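Long-range contacts in enterobactin synthetase component F-related protein (Vibrio cholerae serotype O1, PDB 4OXI), which probably activates glycine with ATP as glycyl-adenylate for a lipopolysaccharide modification pathway that gives resistance to antimicrobial peptides: residues A[230-235]-A[423-428]; A[368-373]-A[386-391]; A[414-419]-A[448-453]. All coordinates share one frame; numbering follows the deposited sequence.

Contact 1: A[230-235]-A[423-428]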
# COMPACT_ATOMS: atom_id res chain seq x y z
N LYS A 230 9.16 8.08 6.92
CA LYS A 230 8.93 7.16 8.02
C LYS A 230 8.90 5.79 7.39
O LYS A 230 8.39 5.62 6.28
CB LYS A 230 7.58 7.44 8.67
CG LYS A 230 7.51 8.77 9.41
CD LYS A 230 6.09 9.02 9.92
CE LYS A 230 6.01 10.32 10.71
NZ LYS A 230 4.63 10.51 11.24
N ARG A 231 9.45 4.81 8.09
CA ARG A 231 9.38 3.44 7.61
C ARG A 231 8.60 2.52 8.52
O ARG A 231 8.68 2.61 9.76
CB ARG A 231 10.76 2.91 7.29
CG ARG A 231 11.06 3.13 5.81
CD ARG A 231 12.51 3.13 5.53
NE ARG A 231 13.13 4.35 6.01
CZ ARG A 231 13.59 5.31 5.22
NH1 ARG A 231 13.48 5.19 3.89
NH2 ARG A 231 14.15 6.39 5.76
N ILE A 232 7.84 1.64 7.90
CA ILE A 232 6.90 0.80 8.62
C ILE A 232 7.18 -0.64 8.26
O ILE A 232 6.96 -1.06 7.11
CB ILE A 232 5.48 1.17 8.22
CG1 ILE A 232 5.17 2.61 8.66
CG2 ILE A 232 4.48 0.21 8.82
CD1 ILE A 232 3.92 3.17 8.02
N ALA A 233 7.68 -1.40 9.22
CA ALA A 233 8.00 -2.79 9.01
C ALA A 233 6.85 -3.64 9.53
O ALA A 233 6.52 -3.58 10.71
CB ALA A 233 9.30 -3.14 9.71
N VAL A 234 6.25 -4.43 8.65
CA VAL A 234 5.08 -5.24 8.95
C VAL A 234 5.52 -6.70 9.11
O VAL A 234 6.18 -7.26 8.24
CB VAL A 234 4.04 -5.12 7.82
CG1 VAL A 234 2.88 -6.10 8.03
CG2 VAL A 234 3.53 -3.69 7.72
N SER A 235 5.16 -7.32 10.24
CA SER A 235 5.65 -8.67 10.55
C SER A 235 4.83 -9.73 9.85
O SER A 235 3.75 -9.44 9.34
CB SER A 235 5.56 -8.93 12.04
OG SER A 235 4.20 -9.03 12.40
N GLN A 423 -2.62 -6.73 14.20
CA GLN A 423 -2.20 -6.09 12.95
C GLN A 423 -1.35 -4.84 13.16
O GLN A 423 -0.79 -4.30 12.21
CB GLN A 423 -3.42 -5.73 12.09
CG GLN A 423 -4.08 -6.93 11.45
CD GLN A 423 -5.37 -6.57 10.78
OE1 GLN A 423 -6.35 -7.29 10.89
NE2 GLN A 423 -5.37 -5.45 10.06
N LEU A 424 -1.25 -4.37 14.40
CA LEU A 424 -0.50 -3.16 14.68
C LEU A 424 1.00 -3.44 14.65
O LEU A 424 1.45 -4.42 15.24
CB LEU A 424 -0.89 -2.59 16.04
CG LEU A 424 -0.23 -1.25 16.35
CD1 LEU A 424 -0.66 -0.23 15.34
CD2 LEU A 424 -0.54 -0.77 17.77
N VAL A 425 1.77 -2.60 13.95
CA VAL A 425 3.24 -2.71 13.95
C VAL A 425 3.83 -2.24 15.29
O VAL A 425 3.15 -1.57 16.07
CB VAL A 425 3.88 -1.88 12.81
CG1 VAL A 425 3.36 -2.34 11.43
CG2 VAL A 425 3.59 -0.42 13.00
N LYS A 426 5.10 -2.55 15.55
CA LYS A 426 5.75 -2.21 16.82
C LYS A 426 5.94 -0.72 17.00
O LYS A 426 6.03 -0.23 18.12
CB LYS A 426 7.13 -2.86 16.91
CG LYS A 426 7.16 -4.38 16.84
CD LYS A 426 6.49 -5.00 18.05
CE LYS A 426 6.49 -6.52 17.97
NZ LYS A 426 5.60 -7.12 19.02
N GLY A 427 6.01 -0.01 15.88
CA GLY A 427 6.36 1.41 15.88
C GLY A 427 7.03 1.67 14.55
O GLY A 427 6.99 0.82 13.66
N TYR A 428 7.63 2.84 14.39
CA TYR A 428 8.34 3.13 13.15
C TYR A 428 9.76 2.58 13.26
O TYR A 428 10.34 2.54 14.34
CB TYR A 428 8.33 4.64 12.88
CG TYR A 428 6.94 5.21 12.68
CD1 TYR A 428 6.23 4.98 11.50
CD2 TYR A 428 6.32 5.96 13.67
CE1 TYR A 428 4.95 5.49 11.30
CE2 TYR A 428 5.04 6.49 13.48
CZ TYR A 428 4.36 6.24 12.29
OH TYR A 428 3.09 6.75 12.09
O HOH W 1 8.31 -0.55 11.88
O HOH W 2 6.96 -3.62 13.47
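Tyr-428 and Val-425 are the two bumps that the loop 423-428 presses against strand 230-235, the second strand of a two-stranded antiparallel hairpin in this member of the adenylate-forming (AMP-binding) enzyme family. The tyrosine ring lodges in the corner between two side chains of the strand. Lys-230, extended beyond CG, lays its aliphatic part over one face of the ring in a CH-pi contact, CD standing 4.2 Å from the ring centroid. Ile-232 runs alongside and in the same direction, its CG1 3.8 Å from Tyr-428 CD1, while Arg-231 O lies at the ring edge, in its plane. The phenol oxygen beyond is held by Glu-364. Val-425 makes the second bump. Its CG1, anti to the carbonyl carbon (chi1 -59°), enters the notch between Ile-232 CG2 and Val-234 CG2, at 3.8 and 4.0 Å, with Ala-233 O close by. The backbones exchange no direct hydrogen bond; two waters bridge them instead. One accepts from Ala-233 N and donates to Gly-427 O. The other donates to Ala-233 O across 2.8 Å and accepts from Lys-426 N at 3.0 Å.

Contact 2: A[368-373]-A[386-391]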
# COMPACT_ATOMS: atom_id res chain seq x y z
N ALA A 368 -5.95 -2.85 6.26
CA ALA A 368 -7.24 -2.35 6.73
C ALA A 368 -7.57 -3.00 8.06
O ALA A 368 -7.23 -4.17 8.27
CB ALA A 368 -8.35 -2.65 5.71
N VAL A 369 -8.25 -2.27 8.93
CA VAL A 369 -8.60 -2.81 10.24
C VAL A 369 -10.11 -2.84 10.48
O VAL A 369 -10.59 -3.57 11.35
CB VAL A 369 -7.86 -2.04 11.39
CG1 VAL A 369 -8.38 -0.63 11.51
CG2 VAL A 369 -7.98 -2.78 12.71
N THR A 370 -10.86 -2.07 9.70
CA THR A 370 -12.31 -2.18 9.74
C THR A 370 -12.87 -2.32 8.35
O THR A 370 -12.18 -2.06 7.35
CB THR A 370 -12.98 -0.95 10.38
OG1 THR A 370 -12.91 0.15 9.45
CG2 THR A 370 -12.32 -0.57 11.71
N TYR A 371 -14.15 -2.69 8.28
CA TYR A 371 -14.84 -2.88 7.02
C TYR A 371 -16.32 -2.61 7.22
O TYR A 371 -16.84 -2.72 8.34
CB TYR A 371 -14.68 -4.31 6.53
CG TYR A 371 -15.59 -5.27 7.26
CD1 TYR A 371 -16.77 -5.72 6.69
CD2 TYR A 371 -15.27 -5.72 8.54
CE1 TYR A 371 -17.61 -6.60 7.36
CE2 TYR A 371 -16.11 -6.59 9.23
CZ TYR A 371 -17.27 -7.03 8.62
OH TYR A 371 -18.10 -7.90 9.29
N HIS A 372 -17.01 -2.29 6.13
CA HIS A 372 -18.43 -2.08 6.18
C HIS A 372 -19.04 -2.42 4.82
O HIS A 372 -18.64 -1.84 3.81
CB HIS A 372 -18.73 -0.63 6.48
CG HIS A 372 -20.19 -0.35 6.67
ND1 HIS A 372 -20.89 -0.81 7.77
CD2 HIS A 372 -21.08 0.31 5.90
CE1 HIS A 372 -22.15 -0.42 7.67
NE2 HIS A 372 -22.29 0.26 6.55
N ARG A 373 -20.01 -3.33 4.78
CA ARG A 373 -20.72 -3.58 3.52
C ARG A 373 -21.62 -2.41 3.17
O ARG A 373 -22.47 -2.00 3.98
CB ARG A 373 -21.55 -4.86 3.57
CG ARG A 373 -20.75 -6.11 3.79
CD ARG A 373 -21.61 -7.37 3.65
NE ARG A 373 -20.85 -8.53 4.11
CZ ARG A 373 -20.64 -8.82 5.39
NH1 ARG A 373 -19.93 -9.89 5.72
NH2 ARG A 373 -21.15 -8.04 6.35
N GLY A 386 -17.23 1.38 9.37
CA GLY A 386 -17.79 0.13 9.88
C GLY A 386 -17.29 -0.29 11.24
O GLY A 386 -17.26 0.50 12.19
N ARG A 387 -16.91 -1.56 11.34
CA ARG A 387 -16.38 -2.08 12.59
C ARG A 387 -15.19 -2.99 12.31
O ARG A 387 -14.97 -3.40 11.17
CB ARG A 387 -17.46 -2.83 13.36
CG ARG A 387 -18.28 -3.78 12.50
CD ARG A 387 -19.21 -4.69 13.35
NE ARG A 387 -20.15 -3.91 14.15
CZ ARG A 387 -20.29 -4.02 15.46
NH1 ARG A 387 -21.16 -3.27 16.12
NH2 ARG A 387 -19.54 -4.90 16.13
N ALA A 388 -14.45 -3.31 13.37
CA ALA A 388 -13.20 -4.04 13.26
C ALA A 388 -13.43 -5.49 12.92
O ALA A 388 -14.47 -6.05 13.26
CB ALA A 388 -12.42 -3.93 14.56
N PHE A 389 -12.44 -6.10 12.28
CA PHE A 389 -12.46 -7.54 12.06
C PHE A 389 -12.47 -8.28 13.40
O PHE A 389 -13.13 -9.29 13.53
CB PHE A 389 -11.23 -7.96 11.26
CG PHE A 389 -11.19 -7.39 9.87
CD1 PHE A 389 -12.17 -7.72 8.96
CD2 PHE A 389 -10.16 -6.55 9.48
CE1 PHE A 389 -12.14 -7.20 7.67
CE2 PHE A 389 -10.12 -6.03 8.19
CZ PHE A 389 -11.11 -6.36 7.29
N GLU A 390 -11.73 -7.77 14.37
CA GLU A 390 -11.60 -8.40 15.68
C GLU A 390 -12.08 -7.45 16.76
O GLU A 390 -11.71 -6.28 16.77
CB GLU A 390 -10.14 -8.74 15.95
CG GLU A 390 -9.53 -9.66 14.91
CD GLU A 390 -8.13 -10.08 15.28
OE1 GLU A 390 -7.25 -9.19 15.41
OE2 GLU A 390 -7.92 -11.30 15.46
N GLU A 391 -12.87 -7.96 17.70
CA GLU A 391 -13.32 -7.10 18.80
C GLU A 391 -12.13 -6.80 19.69
O GLU A 391 -11.11 -7.47 19.61
CB GLU A 391 -14.50 -7.72 19.56
CG GLU A 391 -15.84 -7.78 18.77
CD GLU A 391 -16.65 -6.45 18.76
OE1 GLU A 391 -17.90 -6.52 18.65
OE2 GLU A 391 -16.06 -5.34 18.85
O HOH W 3 -9.82 -5.43 13.28
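Tyr-371 carries CG between its backbone N and carbonyl carbon (chi1 77°), whereas Phe-389 holds CG anti to its carbonyl carbon (chi1 -64°), and these two settings bring the rings together beside the paired backbones. The planes are almost parallel, 6° apart, but slid so far that they barely overlap: the centroids are 5.4 Å apart and the touch is made at Tyr-371 CD2 and Phe-389 CE1, 3.6 Å from each other. Ala-368 O lies in the plane of the phenylalanine ring, 3.4 Å from CE2 at its edge. Leu-249 of helix 236-249 packs against both rings. The backbones beside them form the edge of a five-stranded mixed sheet, where strand 387-388 is the outermost strand and runs antiparallel to 370-373. Tyr-371 and Arg-387 are a hydrogen-bonded pair, joined by both N-H...O bonds, and Phe-389 N reaches Val-369 O in a third bond, 3.3 Å. A water also donates to Val-369 O and accepts from Glu-390 N. On its other side, strand 370-373 departs from regular pairing, Val-369 and Thr-370 both facing Tyr-360 in a classic beta bulge. Gly-386 lies alongside, its CA-H directed at Tyr-371 O (CA to O 3.4 Å), with CA also 3.6 Å from His-372 CB, and Thr-370 OG1 is hydrogen-bonded to Ile-385 O.

Contact 3: A[414-419]-A[448-453]. With GAP (glycyl-adenosine-5'-phosphate), chain B.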
# COMPACT_ATOMS: atom_id res chain seq x y z
N ARG A 414 -17.57 10.62 19.98
CA ARG A 414 -16.81 11.29 18.94
C ARG A 414 -15.38 11.52 19.42
O ARG A 414 -15.16 11.80 20.60
CB ARG A 414 -17.48 12.63 18.62
CG ARG A 414 -16.95 13.36 17.38
CD ARG A 414 -17.60 14.74 17.22
NE ARG A 414 -17.24 15.36 15.94
CZ ARG A 414 -16.10 16.01 15.72
NH1 ARG A 414 -15.20 16.15 16.70
NH2 ARG A 414 -15.84 16.53 14.52
N GLY A 415 -14.42 11.40 18.51
CA GLY A 415 -13.03 11.66 18.84
C GLY A 415 -12.04 10.94 17.92
O GLY A 415 -12.40 10.47 16.83
N GLU A 416 -10.79 10.87 18.35
CA GLU A 416 -9.75 10.25 17.55
C GLU A 416 -9.77 8.74 17.72
O GLU A 416 -9.86 8.23 18.84
CB GLU A 416 -8.38 10.81 17.92
CG GLU A 416 -7.24 10.02 17.29
CD GLU A 416 -5.90 10.68 17.47
OE1 GLU A 416 -5.82 11.69 18.20
OE2 GLU A 416 -4.91 10.20 16.87
N LEU A 417 -9.67 8.02 16.61
CA LEU A 417 -9.66 6.56 16.61
C LEU A 417 -8.29 6.03 17.01
O LEU A 417 -7.27 6.48 16.49
CB LEU A 417 -10.02 6.05 15.22
CG LEU A 417 -10.27 4.55 15.06
CD1 LEU A 417 -11.41 4.14 15.95
CD2 LEU A 417 -10.59 4.20 13.60
N LEU A 418 -8.28 5.06 17.93
CA LEU A 418 -7.05 4.42 18.36
C LEU A 418 -7.08 2.97 17.92
O LEU A 418 -8.13 2.33 17.97
CB LEU A 418 -6.91 4.48 19.89
CG LEU A 418 -6.92 5.84 20.56
CD1 LEU A 418 -6.72 5.69 22.06
CD2 LEU A 418 -5.83 6.71 19.98
N LEU A 419 -5.94 2.44 17.50
CA LEU A 419 -5.88 1.08 16.98
C LEU A 419 -4.97 0.22 17.85
O LEU A 419 -3.98 0.71 18.41
CB LEU A 419 -5.37 1.09 15.53
CG LEU A 419 -6.09 2.07 14.61
CD1 LEU A 419 -5.40 2.13 13.27
CD2 LEU A 419 -7.55 1.68 14.43
N TYR A 448 -2.29 2.74 19.05
CA TYR A 448 -1.76 3.66 18.03
C TYR A 448 -2.74 4.78 17.75
O TYR A 448 -3.93 4.54 17.51
CB TYR A 448 -1.44 2.89 16.73
CG TYR A 448 -1.16 3.76 15.51
CD1 TYR A 448 0.05 4.43 15.36
CD2 TYR A 448 -2.10 3.88 14.50
CE1 TYR A 448 0.31 5.21 14.25
CE2 TYR A 448 -1.86 4.65 13.39
CZ TYR A 448 -0.66 5.31 13.27
OH TYR A 448 -0.45 6.07 12.15
N ARG A 449 -2.24 6.02 17.77
CA ARG A 449 -3.06 7.19 17.46
C ARG A 449 -3.16 7.37 15.96
O ARG A 449 -2.21 7.80 15.32
CB ARG A 449 -2.44 8.46 18.05
CG ARG A 449 -2.09 8.37 19.53
CD ARG A 449 -1.41 9.66 19.98
NE ARG A 449 -0.80 9.52 21.29
CZ ARG A 449 -1.47 9.70 22.43
NH1 ARG A 449 -2.76 10.02 22.38
NH2 ARG A 449 -0.85 9.56 23.60
N SER A 450 -4.33 7.06 15.41
CA SER A 450 -4.50 7.05 13.96
C SER A 450 -4.47 8.45 13.38
O SER A 450 -4.02 8.66 12.25
CB SER A 450 -5.83 6.38 13.59
OG SER A 450 -6.92 7.22 13.94
N GLY A 451 -4.94 9.42 14.16
CA GLY A 451 -5.05 10.78 13.68
C GLY A 451 -6.39 10.99 13.01
O GLY A 451 -6.75 12.12 12.65
N ASP A 452 -7.15 9.90 12.87
CA ASP A 452 -8.46 9.98 12.23
C ASP A 452 -9.54 10.31 13.25
O ASP A 452 -9.60 9.72 14.34
CB ASP A 452 -8.80 8.66 11.52
CG ASP A 452 -7.86 8.35 10.37
OD1 ASP A 452 -7.76 9.20 9.45
OD2 ASP A 452 -7.21 7.27 10.37
N ILE A 453 -10.39 11.27 12.90
CA ILE A 453 -11.50 11.68 13.77
C ILE A 453 -12.75 10.93 13.34
O ILE A 453 -13.13 10.98 12.16
CB ILE A 453 -11.74 13.21 13.65
CG1 ILE A 453 -10.48 13.97 14.06
CG2 ILE A 453 -12.96 13.64 14.47
CD1 ILE A 453 -9.94 13.55 15.43
N GAP B . -3.75 0.82 4.09
CA GAP B . -4.75 1.54 3.25
C GAP B . -4.33 3.00 3.21
O GAP B . -4.93 3.84 2.57
PA GAP B . -2.45 4.80 4.09
O1A GAP B . -1.54 4.65 5.28
O2A GAP B . -1.90 5.21 2.73
O3A GAP B . -3.16 3.37 3.99
C5' GAP B . -4.18 5.72 5.84
O5' GAP B . -3.61 5.82 4.53
C4' GAP B . -5.19 6.83 6.03
O4' GAP B . -6.10 6.84 4.92
C3' GAP B . -6.09 6.62 7.22
O3' GAP B . -5.47 7.08 8.42
C2' GAP B . -7.32 7.42 6.83
O2' GAP B . -7.08 8.81 7.00
C1' GAP B . -7.39 7.26 5.34
N9 GAP B . -8.37 6.20 5.00
C8 GAP B . -8.07 4.91 4.74
N7 GAP B . -9.18 4.20 4.45
C5 GAP B . -10.23 5.04 4.54
C6 GAP B . -11.70 4.93 4.39
N6 GAP B . -12.27 3.75 4.03
N1 GAP B . -12.43 6.05 4.58
C2 GAP B . -11.87 7.23 4.92
N3 GAP B . -10.54 7.40 5.08
C4 GAP B . -9.69 6.36 4.91
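Ile-453 CG2 sits over one face of the Arg-414 guanidinium, 3.7 Å above its plane and offset toward the rim; at the other end of the contact, Leu-419 CD1 lies in the plane of the Tyr-448 ring, at its edge, 3.9 Å from CD2. Between these flat groups run strands 416-419 and 448-453 of the antiparallel sheet that includes 394-397 and 439-442, their register shifting by two residues in a beta bulge. Leu-419 and Tyr-448 pair regularly through two N-H...O bonds. At the bulge Leu-417 stands opposite the three residues 450-452. Leu-417 O accepts twice there, from Ser-450 N nearly along the C=O axis and from Ser-450 OG at 2.7 Å, tilted from the carbonyl plane. Because Ser-450 OG lies between its backbone N and carbonyl carbon (chi1 72°), the same hydroxyl can also accept from Asp-452 N, closing an ST turn. Glu-416 stretches across the bulge with CG anti to its backbone N (chi1 170°), and its OE2 takes the N-H of Gly-451 from above the carboxylate plane at 2.8 Å; Arg-467 is a salt-bridge partner of the same oxygen. Leu-417 N donates to Asp-452 O, fixing the backbone that carries the ligand-binding carboxylate. Asp-452 OD1 forms a salt bridge with Arg-466 and a hydrogen bond with His-463; OD2 is hydrogen-bonded to Tyr-360 OH. The carboxylate grips the ribose of glycyl-adenosine-5'-phosphate with both oxygens: O2' donates to Asp-452 OD1 and O3' to Asp-452 OD2, each at 2.6 Å.

Contact 2 is nested along the chain inside the loop closed by contact 1 and closes before contact 3 opens, while contacts 1 and 3 interleave, since 414-419 precedes 423-428 and 448-453 follows it. The centres of contacts 1 and 2 are about 20 Å apart, 1 and 3 about 17 Å, and 2 and 3 about 14 Å. Three separate sheets are involved: the hairpin with 216-222, the mixed sheet ending in 387-388, and the antiparallel sheet containing 416-419. From contact 1, Gln-423 NE2 reaches Ala-368 O and Leu-424 packs on Tyr-448; Val-369 on Leu-419 joins contacts 2 and 3. Contact 3 holds the ligand through Asp-452, whereas the side chains of Ile-232 and Ala-368 lie about 6 Å from it, near but not touching.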